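Local coordinates for envelopment polyprotein (Bovine Schmallenberg virus BH80/Germany/2011, PDB 7A56) that drives fusion of the viral envelope with the host cell membrane during entry, as a class II fusion glycoprotein held here in its trimeric postfusion form, at the interface of chains A and B. Coordinates in Å, arbitrary orientation; residue numbers count along the deposited sequence, not the author numbering. Chains: chain A/B, Envelopment polyprotein.

Contact 1: the interface of chains A and B. Residues chain A 56, 58-59, 78; chain B 220, 228-229, 337.
Carboxylate oxygen OD2 of B:Asp229 is gripped from chain A by two donors that reach it on different sides. The hydroxyl OG1 of A:Thr58 lies 2.6 Å from OD2 and comes in on its anti side, while the imidazole NE2 of A:His78 meets OD2 at 2.7 Å on the syn side. The histidine bond is nearly straight, 165° at the hydrogen, and lies close to the ring plane, with the carboxylate turned steeply against the imidazole. In A:Thr58, OG1 stands opposite the backbone N (chi1 -170°), which carries the hydroxyl towards chain B.

The other carboxylate oxygen is held from its own chain: amide nitrogen ND2 of B:Asn337 donates to OD1 of B:Asp229 at 3.0 Å, within the amide plane. This second-shell bond should fix the rotation of the carboxylate and keep OD2 pointed at chain A. The carboxylate would probably favour a proton on NE2 of A:His78 and may raise the tendency of the ring to be charged, though protonation is not seen.

Apolar groups flank the polar core. Ring carbon CE1 of A:Tyr56 touches CG of B:Pro220 at 3.6 Å, and the bent chain of A:Met59 brings its methyl CE to within 3.8 Å of CA of B:Leu228. SD of A:Met59 packs against CB of B:Asn337, also at 3.8 Å. The patch ties strands 226-231 and 335-343 of one subunit to strand 70-80 and the loop of residues 56-59 of the next, and probably helps hold the postfusion trimer together.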
# COMPACT_ATOMS: atom_id res chain seq x y z
N TYR A 56 5.58 -19.19 -21.80
CA TYR A 56 6.73 -18.61 -21.14
C TYR A 56 7.99 -19.47 -21.36
O TYR A 56 7.96 -20.70 -21.19
CB TYR A 56 6.44 -18.44 -19.64
CG TYR A 56 7.49 -17.63 -18.89
CD1 TYR A 56 7.44 -16.22 -18.89
CD2 TYR A 56 8.57 -18.27 -18.28
CE1 TYR A 56 8.40 -15.48 -18.23
CE2 TYR A 56 9.56 -17.53 -17.59
CZ TYR A 56 9.47 -16.15 -17.57
OH TYR A 56 10.40 -15.40 -16.92
N THR A 58 12.34 -18.84 -20.48
CA THR A 58 13.48 -17.99 -20.14
C THR A 58 14.74 -18.85 -20.08
O THR A 58 14.77 -19.97 -20.58
CB THR A 58 13.25 -17.22 -18.83
OG1 THR A 58 14.29 -16.25 -18.67
CG2 THR A 58 13.20 -18.16 -17.59
N MET A 59 15.81 -18.32 -19.49
CA MET A 59 17.06 -19.08 -19.52
C MET A 59 16.94 -20.26 -18.58
O MET A 59 16.11 -20.28 -17.68
CB MET A 59 18.23 -18.17 -19.16
CG MET A 59 18.48 -17.99 -17.70
SD MET A 59 17.74 -16.65 -16.82
CE MET A 59 17.55 -15.27 -17.95
N HIS A 78 12.86 -20.97 -13.83
CA HIS A 78 11.88 -20.29 -12.99
C HIS A 78 10.81 -19.69 -13.88
O HIS A 78 11.04 -19.41 -15.07
CB HIS A 78 12.51 -19.18 -12.14
CG HIS A 78 13.44 -18.29 -12.92
ND1 HIS A 78 14.82 -18.46 -12.93
CD2 HIS A 78 13.19 -17.27 -13.76
CE1 HIS A 78 15.37 -17.57 -13.74
NE2 HIS A 78 14.41 -16.83 -14.26
N PRO B 220 10.57 -12.47 -21.44
CA PRO B 220 12.03 -12.39 -21.30
C PRO B 220 12.68 -11.95 -22.60
O PRO B 220 12.12 -12.12 -23.69
CB PRO B 220 12.43 -13.83 -20.97
CG PRO B 220 11.21 -14.42 -20.29
CD PRO B 220 10.05 -13.81 -21.06
N LEU B 228 17.81 -12.57 -20.84
CA LEU B 228 17.55 -11.86 -19.61
C LEU B 228 16.06 -11.92 -19.30
O LEU B 228 15.23 -12.05 -20.21
CB LEU B 228 17.97 -10.36 -19.68
CG LEU B 228 19.38 -9.98 -20.18
CD1 LEU B 228 19.25 -9.72 -21.67
CD2 LEU B 228 19.91 -8.75 -19.43
N ASP B 229 15.71 -11.90 -18.01
CA ASP B 229 14.27 -11.77 -17.64
C ASP B 229 14.16 -10.89 -16.40
O ASP B 229 15.10 -10.75 -15.61
CB ASP B 229 13.55 -13.12 -17.44
CG ASP B 229 14.00 -13.91 -16.18
OD1 ASP B 229 13.80 -13.44 -15.05
OD2 ASP B 229 14.54 -15.05 -16.33
N ASN B 337 17.44 -11.49 -14.07
CA ASN B 337 18.30 -12.66 -14.29
C ASN B 337 18.93 -12.57 -15.66
O ASN B 337 18.31 -12.05 -16.60
CB ASN B 337 17.46 -13.94 -14.14
CG ASN B 337 16.88 -14.07 -12.77
OD1 ASN B 337 17.62 -14.24 -11.82
ND2 ASN B 337 15.56 -13.94 -12.64

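Contact 2: the interface of chains A and B. Residues chain A 154, 283-286; chain B 154-156.
The end of strand 281-285 in chain A receives the loop that follows strand 150-154 in chain B, and B:Arg156 buries more surface against chain A than its neighbours do. Its guanidinium lies flat on the phenol ring of A:Tyr284, the planes 7° apart, with NE 3.6 Å from the ring centroid in a cation-pi contact. With chi1 at 62°, CG of A:Tyr284 is tucked over its own backbone, which helps present the ring face to the arginine.

At the guanidinium edge, NH2 of B:Arg156 forms a salt bridge with OD1 of A:Asp283 at 2.9 Å; OD1 takes it through its syn lone pair, in a nearly straight bond (172° at the hydrogen). On its anti side the same oxygen accepts the backbone N of A:Tyr284 at 2.8 Å, which should steady the carboxylate. The second oxygen, OD2, takes the backbone N of B:Glu155 at 2.9 Å from above the carboxylate plane. Thus A:Asp283 holds both the side chain of B:Arg156 and the backbone of its neighbour. NE of B:Arg156 makes a weak bond to the backbone O of A:Tyr284, and SG of A:Cys286 packs against CD of the arginine at 3.6 Å.

NZ of A:Lys154 lies 4.7 Å from NZ of B:Lys154. With B:Arg156 they gather positive charge, which A:Asp283 may partly offset. A:Cys286 is disulfide-bonded to A:Cys162, anchoring the end of strand 281-285 within the elongated subunit, far from the N-terminal helix 23-40.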
# COMPACT_ATOMS: atom_id res chain seq x y z
N LYS A 154 -34.73 25.93 21.13
CA LYS A 154 -34.66 27.38 21.14
C LYS A 154 -35.24 27.89 22.45
O LYS A 154 -36.36 27.52 22.83
CB LYS A 154 -35.42 28.00 19.96
CG LYS A 154 -34.59 28.04 18.65
CD LYS A 154 -35.32 28.69 17.48
CE LYS A 154 -34.45 28.66 16.19
NZ LYS A 154 -33.37 29.69 16.23
N ASP A 283 -36.44 25.48 12.96
CA ASP A 283 -37.05 26.78 13.28
C ASP A 283 -38.50 26.49 13.62
O ASP A 283 -38.93 25.33 13.67
CB ASP A 283 -36.86 27.77 12.08
CG ASP A 283 -36.79 29.24 12.52
OD1 ASP A 283 -37.38 29.55 13.58
OD2 ASP A 283 -36.20 30.08 11.79
N TYR A 284 -39.28 27.55 13.87
CA TYR A 284 -40.66 27.31 14.19
C TYR A 284 -41.50 28.53 13.78
O TYR A 284 -40.98 29.65 13.65
CB TYR A 284 -40.83 27.05 15.71
CG TYR A 284 -40.42 28.22 16.64
CD1 TYR A 284 -39.09 28.34 17.08
CD2 TYR A 284 -41.34 29.15 17.09
CE1 TYR A 284 -38.70 29.35 17.91
CE2 TYR A 284 -40.95 30.20 17.93
CZ TYR A 284 -39.65 30.29 18.34
OH TYR A 284 -39.25 31.30 19.15
N VAL A 285 -42.81 28.29 13.69
CA VAL A 285 -43.84 29.29 13.35
C VAL A 285 -44.79 29.44 14.53
O VAL A 285 -45.05 28.47 15.27
CB VAL A 285 -44.58 28.89 12.04
CG1 VAL A 285 -45.75 29.68 11.77
CG2 VAL A 285 -43.61 29.07 10.81
N CYS A 286 -45.27 30.66 14.75
CA CYS A 286 -46.09 31.02 15.91
C CYS A 286 -47.56 30.91 15.64
O CYS A 286 -48.05 31.11 14.52
CB CYS A 286 -45.80 32.47 16.37
SG CYS A 286 -44.09 32.66 16.90
N LYS B 154 -34.54 32.58 8.39
CA LYS B 154 -35.08 32.75 9.73
C LYS B 154 -36.56 33.08 9.63
O LYS B 154 -36.95 34.00 8.89
CB LYS B 154 -34.35 33.86 10.49
CG LYS B 154 -33.04 33.39 11.16
CD LYS B 154 -32.32 34.47 11.96
CE LYS B 154 -30.99 33.93 12.57
NZ LYS B 154 -31.24 33.06 13.76
N GLU B 155 -37.38 32.28 10.33
CA GLU B 155 -38.80 32.52 10.50
C GLU B 155 -39.00 33.70 11.46
O GLU B 155 -38.07 34.10 12.18
CB GLU B 155 -39.51 31.31 11.11
CG GLU B 155 -39.36 29.97 10.41
CD GLU B 155 -40.15 29.83 9.14
OE1 GLU B 155 -41.01 30.68 8.87
OE2 GLU B 155 -39.94 28.80 8.42
N ARG B 156 -40.21 34.21 11.46
CA ARG B 156 -40.66 35.20 12.46
C ARG B 156 -39.81 36.48 12.39
O ARG B 156 -39.54 37.12 13.40
CB ARG B 156 -40.59 34.60 13.88
CG ARG B 156 -41.40 33.31 14.10
CD ARG B 156 -40.89 32.51 15.33
NE ARG B 156 -39.56 31.90 15.07
CZ ARG B 156 -38.44 32.31 15.68
NH1 ARG B 156 -38.50 33.30 16.57
NH2 ARG B 156 -37.29 31.75 15.41

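Contact 1 and contact 2 lie about 77 Å apart, measured between the centres of their C-alpha atoms, and share no residue or strand. Both join the same pair of subunits, so chains A and B are tied at widely separated places along their elongated bodies. Each contact centres on an aspartate, supplied by chain B in contact 1 and by chain A in contact 2. The pairing is not an exact two-fold, and the chains present largely different surfaces, although Lys154 of both takes part in contact 2, as fits the three-subunit assembly. Together they probably help keep the subunits aligned in the postfusion trimer.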